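Long-range contacts in catabolite control protein A (Lactococcus lactis, PDB 2O20), which probably acts as a DNA-binding global regulator of transcription in carbon catabolite repression and activation: residues N180-I186 against A240-S246; V145-I151 against P158-Y164. The protein carries 1 engineered substitution. One frame throughout, in Å; residues are numbered along the deposited sequence.

Contact 1 of 2, residues N180-I186 against A240-S246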
loop_
_atom_site.group_PDB
_atom_site.type_symbol
_atom_site.label_atom_id
_atom_site.label_comp_id
_atom_site.label_asym_id
_atom_site.label_seq_id
_atom_site.Cartn_x
_atom_site.Cartn_y
_atom_site.Cartn_z
ATOM N N ASN D 180 2.022 4.482 -32.188
ATOM C CA ASN D 180 0.711 3.880 -31.907
ATOM C C ASN D 180 -0.423 4.690 -32.570
ATOM O O ASN D 180 -0.427 5.916 -32.532
ATOM C CB ASN D 180 0.474 3.759 -30.412
ATOM C CG ASN D 180 1.464 2.842 -29.743
ATOM O OD1 ASN D 180 1.340 1.600 -29.827
ATOM N ND2 ASN D 180 2.459 3.427 -29.076
ATOM N N LYS D 181 -1.361 3.975 -33.192
ATOM C CA LYS D 181 -2.533 4.571 -33.839
ATOM C C LYS D 181 -3.842 4.215 -33.151
ATOM O O LYS D 181 -4.802 4.966 -33.261
ATOM C CB LYS D 181 -2.620 4.113 -35.295
ATOM C CG LYS D 181 -1.403 4.471 -36.163
ATOM C CD LYS D 181 -1.175 5.975 -36.179
ATOM C CE LYS D 181 -0.147 6.407 -37.217
ATOM N NZ LYS D 181 -0.716 6.502 -38.596
ATOM N N LYS D 182 -3.882 3.055 -32.489
ATOM C CA LYS D 182 -5.030 2.631 -31.683
ATOM C C LYS D 182 -4.644 2.655 -30.209
ATOM O O LYS D 182 -3.947 1.761 -29.728
ATOM C CB LYS D 182 -5.518 1.256 -32.127
ATOM C CG LYS D 182 -6.153 1.259 -33.516
ATOM C CD LYS D 182 -6.916 -0.013 -33.752
ATOM C CE LYS D 182 -7.901 0.062 -34.874
ATOM N NZ LYS D 182 -8.499 -1.314 -35.068
ATOM N N ILE D 183 -5.045 3.741 -29.538
ATOM C CA ILE D 183 -4.636 4.039 -28.157
ATOM C C ILE D 183 -5.900 4.033 -27.285
ATOM O O ILE D 183 -6.815 4.830 -27.482
ATOM C CB ILE D 183 -3.925 5.423 -28.048
ATOM C CG1 ILE D 183 -2.715 5.503 -29.004
ATOM C CG2 ILE D 183 -3.539 5.703 -26.636
ATOM C CD1 ILE D 183 -2.269 6.920 -29.366
ATOM N N ALA D 184 -5.930 3.138 -26.316
ATOM C CA ALA D 184 -7.004 3.100 -25.328
ATOM C C ALA D 184 -6.756 4.100 -24.188
ATOM O O ALA D 184 -5.622 4.383 -23.837
ATOM C CB ALA D 184 -7.136 1.761 -24.782
ATOM N N TYR D 185 -7.845 4.627 -23.646
ATOM C CA TYR D 185 -7.836 5.345 -22.373
ATOM C C TYR D 185 -8.720 4.587 -21.364
ATOM O O TYR D 185 -9.920 4.335 -21.589
ATOM C CB TYR D 185 -8.328 6.805 -22.506
ATOM C CG TYR D 185 -7.673 7.671 -21.449
ATOM C CD1 TYR D 185 -6.654 8.554 -21.787
ATOM C CD2 TYR D 185 -7.998 7.534 -20.097
ATOM C CE1 TYR D 185 -6.013 9.293 -20.822
ATOM C CE2 TYR D 185 -7.355 8.291 -19.115
ATOM C CZ TYR D 185 -6.354 9.154 -19.498
ATOM O OH TYR D 185 -5.689 9.920 -18.572
ATOM N N ILE D 186 -8.116 4.206 -20.245
ATOM C CA ILE D 186 -8.829 3.473 -19.190
ATOM C C ILE D 186 -8.993 4.437 -17.974
ATOM O O ILE D 186 -8.005 4.966 -17.451
ATOM C CB ILE D 186 -8.096 2.154 -18.789
ATOM C CG1 ILE D 186 -8.011 1.188 -19.981
ATOM C CG2 ILE D 186 -8.829 1.469 -17.662
ATOM C CD1 ILE D 186 -6.939 0.163 -19.877
ATOM N N ALA D 240 -6.256 -2.420 -29.970
ATOM C CA ALA D 240 -5.475 -1.419 -29.254
ATOM C C ALA D 240 -4.037 -1.940 -29.121
ATOM O O ALA D 240 -3.820 -3.138 -28.884
ATOM C CB ALA D 240 -6.072 -1.146 -27.896
ATOM N N THR D 241 -3.058 -1.055 -29.317
ATOM C CA THR D 241 -1.644 -1.417 -29.150
ATOM C C THR D 241 -0.969 -0.689 -28.000
ATOM O O THR D 241 0.222 -0.884 -27.776
ATOM C CB THR D 241 -0.820 -1.159 -30.425
ATOM O OG1 THR D 241 -0.902 0.248 -30.766
ATOM C CG2 THR D 241 -1.323 -2.057 -31.579
ATOM N N SER D 242 -1.728 0.132 -27.282
ATOM C CA SER D 242 -1.230 0.845 -26.126
ATOM C C SER D 242 -2.405 1.381 -25.320
ATOM O O SER D 242 -3.552 1.384 -25.791
ATOM C CB SER D 242 -0.312 1.970 -26.554
ATOM O OG SER D 242 -1.005 2.895 -27.395
ATOM N N ALA D 243 -2.113 1.830 -24.104
ATOM C CA ALA D 243 -3.104 2.420 -23.240
ATOM C C ALA D 243 -2.505 3.438 -22.271
ATOM O O ALA D 243 -1.410 3.223 -21.735
ATOM C CB ALA D 243 -3.777 1.331 -22.457
ATOM N N VAL D 244 -3.274 4.493 -22.030
ATOM C CA VAL D 244 -3.081 5.442 -20.911
ATOM C C VAL D 244 -4.119 5.066 -19.857
ATOM O O VAL D 244 -5.296 4.858 -20.179
ATOM C CB VAL D 244 -3.313 6.888 -21.325
ATOM C CG1 VAL D 244 -2.971 7.853 -20.143
ATOM C CG2 VAL D 244 -2.521 7.194 -22.603
ATOM N N VAL D 245 -3.657 4.914 -18.615
ATOM C CA VAL D 245 -4.472 4.393 -17.538
ATOM C C VAL D 245 -4.435 5.363 -16.336
ATOM O O VAL D 245 -3.355 5.800 -15.897
ATOM C CB VAL D 245 -3.986 2.983 -17.124
ATOM C CG1 VAL D 245 -4.978 2.404 -16.129
ATOM C CG2 VAL D 245 -3.792 2.053 -18.374
ATOM N N SER D 246 -5.597 5.785 -15.862
ATOM C CA SER D 246 -5.590 6.829 -14.862
ATOM C C SER D 246 -5.156 6.351 -13.460
ATOM O O SER D 246 -4.571 7.134 -12.725
ATOM C CB SER D 246 -6.944 7.534 -14.786
ATOM O OG SER D 246 -7.909 6.637 -14.346
HETATM O O HOH W 1 -1.655 1.247 -33.179
HETATM O O HOH W 2 -8.082 3.540 -14.384
#

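Contact 2 of 2, residues V145-I151 against P158-Y164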
loop_
_atom_site.group_PDB
_atom_site.type_symbol
_atom_site.label_atom_id
_atom_site.label_comp_id
_atom_site.label_asym_id
_atom_site.label_seq_id
_atom_site.Cartn_x
_atom_site.Cartn_y
_atom_site.Cartn_z
ATOM N N VAL D 145 -13.591 22.371 4.527
ATOM C CA VAL D 145 -13.272 21.137 3.794
ATOM C C VAL D 145 -12.370 21.459 2.592
ATOM O O VAL D 145 -12.503 22.526 1.957
ATOM C CB VAL D 145 -14.586 20.405 3.346
ATOM C CG1 VAL D 145 -15.506 21.363 2.648
ATOM C CG2 VAL D 145 -14.309 19.214 2.453
ATOM N N VAL D 146 -11.414 20.577 2.337
ATOM C CA VAL D 146 -10.564 20.638 1.149
ATOM C C VAL D 146 -10.614 19.250 0.462
ATOM O O VAL D 146 -10.514 18.226 1.128
ATOM C CB VAL D 146 -9.116 20.975 1.502
ATOM C CG1 VAL D 146 -8.259 21.138 0.212
ATOM C CG2 VAL D 146 -9.071 22.255 2.357
ATOM N N LEU D 147 -10.780 19.247 -0.859
ATOM C CA LEU D 147 -10.744 18.022 -1.679
ATOM C C LEU D 147 -9.330 17.796 -2.213
ATOM O O LEU D 147 -8.650 18.761 -2.583
ATOM C CB LEU D 147 -11.735 18.145 -2.848
ATOM C CG LEU D 147 -13.141 18.722 -2.576
ATOM C CD1 LEU D 147 -13.897 18.887 -3.866
ATOM C CD2 LEU D 147 -13.972 17.887 -1.576
ATOM N N VAL D 148 -8.882 16.539 -2.251
ATOM C CA VAL D 148 -7.589 16.166 -2.839
ATOM C C VAL D 148 -7.782 15.031 -3.859
ATOM O O VAL D 148 -8.378 13.991 -3.533
ATOM C CB VAL D 148 -6.550 15.716 -1.772
ATOM C CG1 VAL D 148 -5.147 15.612 -2.403
ATOM C CG2 VAL D 148 -6.550 16.669 -0.541
ATOM N N GLY D 149 -7.324 15.247 -5.094
ATOM C CA GLY D 149 -7.443 14.254 -6.155
ATOM C C GLY D 149 -8.792 14.260 -6.845
ATOM O O GLY D 149 -9.057 13.415 -7.716
ATOM N N THR D 150 -9.662 15.192 -6.456
ATOM C CA THR D 150 -10.931 15.391 -7.160
ATOM C C THR D 150 -11.281 16.871 -7.204
ATOM O O THR D 150 -10.724 17.683 -6.453
ATOM C CB THR D 150 -12.075 14.518 -6.562
ATOM O OG1 THR D 150 -13.213 14.512 -7.457
ATOM C CG2 THR D 150 -12.468 14.987 -5.156
ATOM N N ILE D 151 -12.163 17.209 -8.148
ATOM C CA ILE D 151 -12.527 18.586 -8.451
ATOM C C ILE D 151 -14.045 18.744 -8.363
ATOM O O ILE D 151 -14.792 17.946 -8.942
ATOM C CB ILE D 151 -12.066 18.986 -9.861
ATOM C CG1 ILE D 151 -10.555 18.754 -10.043
ATOM C CG2 ILE D 151 -12.422 20.445 -10.140
ATOM C CD1 ILE D 151 -10.102 18.775 -11.485
ATOM N N PRO D 158 -12.750 24.271 -1.965
ATOM C CA PRO D 158 -11.288 24.169 -2.128
ATOM C C PRO D 158 -10.792 22.783 -2.576
ATOM O O PRO D 158 -11.332 21.760 -2.155
ATOM C CB PRO D 158 -10.760 24.559 -0.745
ATOM C CG PRO D 158 -11.824 25.461 -0.196
ATOM C CD PRO D 158 -13.106 24.852 -0.658
ATOM N N SER D 159 -9.762 22.761 -3.419
ATOM C CA SER D 159 -9.207 21.502 -3.940
ATOM C C SER D 159 -7.724 21.615 -4.316
ATOM O O SER D 159 -7.224 22.698 -4.597
ATOM C CB SER D 159 -10.024 20.995 -5.140
ATOM O OG SER D 159 -9.723 21.680 -6.347
ATOM N N VAL D 160 -7.032 20.492 -4.245
ATOM C CA VAL D 160 -5.638 20.377 -4.667
ATOM C C VAL D 160 -5.499 19.159 -5.600
ATOM O O VAL D 160 -5.851 18.031 -5.223
ATOM C CB VAL D 160 -4.694 20.244 -3.470
ATOM C CG1 VAL D 160 -3.204 20.339 -3.936
ATOM C CG2 VAL D 160 -5.007 21.314 -2.448
ATOM N N ASN D 161 -4.942 19.402 -6.794
ATOM C CA ASN D 161 -4.883 18.417 -7.863
ATOM C C ASN D 161 -3.663 18.696 -8.741
ATOM O O ASN D 161 -3.051 19.758 -8.615
ATOM C CB ASN D 161 -6.158 18.482 -8.744
ATOM C CG ASN D 161 -7.407 18.013 -8.034
ATOM O OD1 ASN D 161 -7.726 16.812 -7.992
ATOM N ND2 ASN D 161 -8.152 18.957 -7.494
ATOM N N ILE D 162 -3.329 17.753 -9.625
ATOM C CA ILE D 162 -2.519 18.041 -10.829
ATOM C C ILE D 162 -3.434 18.527 -11.954
ATOM O O ILE D 162 -4.659 18.567 -11.785
ATOM C CB ILE D 162 -1.580 16.847 -11.290
ATOM C CG1 ILE D 162 -2.355 15.645 -11.841
ATOM C CG2 ILE D 162 -0.616 16.451 -10.177
ATOM C CD1 ILE D 162 -1.600 14.873 -12.895
ATOM N N ASP D 163 -2.831 18.951 -13.068
ATOM C CA ASP D 163 -3.525 19.320 -14.306
ATOM C C ASP D 163 -3.757 18.009 -15.100
ATOM O O ASP D 163 -2.892 17.537 -15.826
ATOM C CB ASP D 163 -2.692 20.366 -15.094
ATOM C CG ASP D 163 -3.371 20.833 -16.364
ATOM O OD1 ASP D 163 -4.351 20.206 -16.789
ATOM O OD2 ASP D 163 -2.933 21.856 -16.952
ATOM N N TYR D 164 -4.930 17.406 -14.912
ATOM C CA TYR D 164 -5.232 16.098 -15.559
ATOM C C TYR D 164 -5.313 16.164 -17.098
ATOM O O TYR D 164 -4.977 15.192 -17.815
ATOM C CB TYR D 164 -6.533 15.527 -15.002
ATOM C CG TYR D 164 -6.528 15.336 -13.497
ATOM C CD1 TYR D 164 -5.759 14.334 -12.902
ATOM C CD2 TYR D 164 -7.296 16.134 -12.676
ATOM C CE1 TYR D 164 -5.752 14.152 -11.543
ATOM C CE2 TYR D 164 -7.291 15.951 -11.284
ATOM C CZ TYR D 164 -6.522 14.953 -10.735
ATOM O OH TYR D 164 -6.500 14.755 -9.361
#

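Contact 1 of 2, residues N180-I186 against A240-S246
Strands 183-186 and 242-245 are parallel neighbours in the central sheet of one α/β subdomain of the LacI-type, periplasmic-binding-protein core. Val-244 N and Ala-184 O, 3.0 Å apart, make one of its hydrogen bonds. Ile-183, Tyr-185 and Val-244 turn to helix 164-177. Tyr-185, with chi1 t, lays its ring along the neighbouring strand: CE1 lies 3.4 Å from Val-244 CG1, Val-244 O is over one ring face, and Tyr-202 meets the ring edge-to-face. On the other face, Ala-184 and Ala-243 are small enough for their CB atoms to sit 4.1 Å apart beneath Leu-235. Ile-186, an m,t rotamer, extends CD1 to 4.2 Å from Ala-243 CB and 4.0 Å from Val-245 CG2, giving helices 225-237 and 248-260 a greasy surface. Before the strands polar groups take over: Asn-180 ND2 serves Leu-175 O and Glu-270, while its OD1 accepts a 2.8 Å hydrogen bond from Thr-241 OG1, which the p rotamer also lets take one from water 1 at 2.7 Å.

Contact 2 of 2, residues V145-I151 against P158-Y164
Pro-158, the residue with the largest area buried here, leads into strand 159-161 with its CA-to-CB bond pointing toward the partner segment. Its CD packs 3.6 Å from Val-145 O and its CB 4.2 Å from Val-146 CG2. Without an N-H, Pro-158 cannot donate to Val-145 O, so the backbone pairing starts at its carbonyl: Leu-147 N donates to Pro-158 O at 2.9 Å. Leu-147 O then accepts from Val-160 N at 2.9 Å, and Gly-149 N reaches Val-160 O at 3.2 Å, the stepwise exchange of parallel strands.

Val-160 comes next in buried area. Its CG2 lies 4.2 Å from Val-146 CG1, and it joins Val-148 in facing helix 294-309, where β-branched side chains suit both an extended backbone and a hydrophobic seat. Strands 145-148 and 159-161 are adjacent in the parallel sheet of the other subdomain of the LacI-type core; a short link without a helix joins them, and the chain then runs from 159-161 into helix 164-177.

Past the paired strands, Gly-149 turns the chain with a positive phi (83°), easily reached without a side chain. Ile-151 then swings its end back, CG1 lying 3.5 Å from Asn-161 ND2 and CD1 4.0 Å from Tyr-164 CE2, at the ring edge. Asn-161 fixes this turn with both ends of its amide: ND2 donates to Thr-150 O at 3.1 Å, and OD1 accepts from Tyr-164 OH at 2.8 Å. Glu-194 binds Thr-150 OG1 and Ile-151 N from helix 193-208.

Overall arrangement
The contacts lie in the two different subdomains of the core, each within its own parallel sheet; their centres are 25 Å apart, yet their nearest atoms come within about 5 Å without touching. The chain links them directly: helix 164-177 begins at the end of contact 2 and covers one face of contact 1. Helix 193-208 touches both, Arg-198 meeting Tyr-164 of contact 2 as well as Tyr-185 and Ser-246 of contact 1. The side chains of Thr-150 and Ser-246 each lie about 5 Å from a bound sulfate, probably from the crystallisation liquor. This is consistent with a polar region near the cleft between subdomains, where LacI-family relatives bind small effectors.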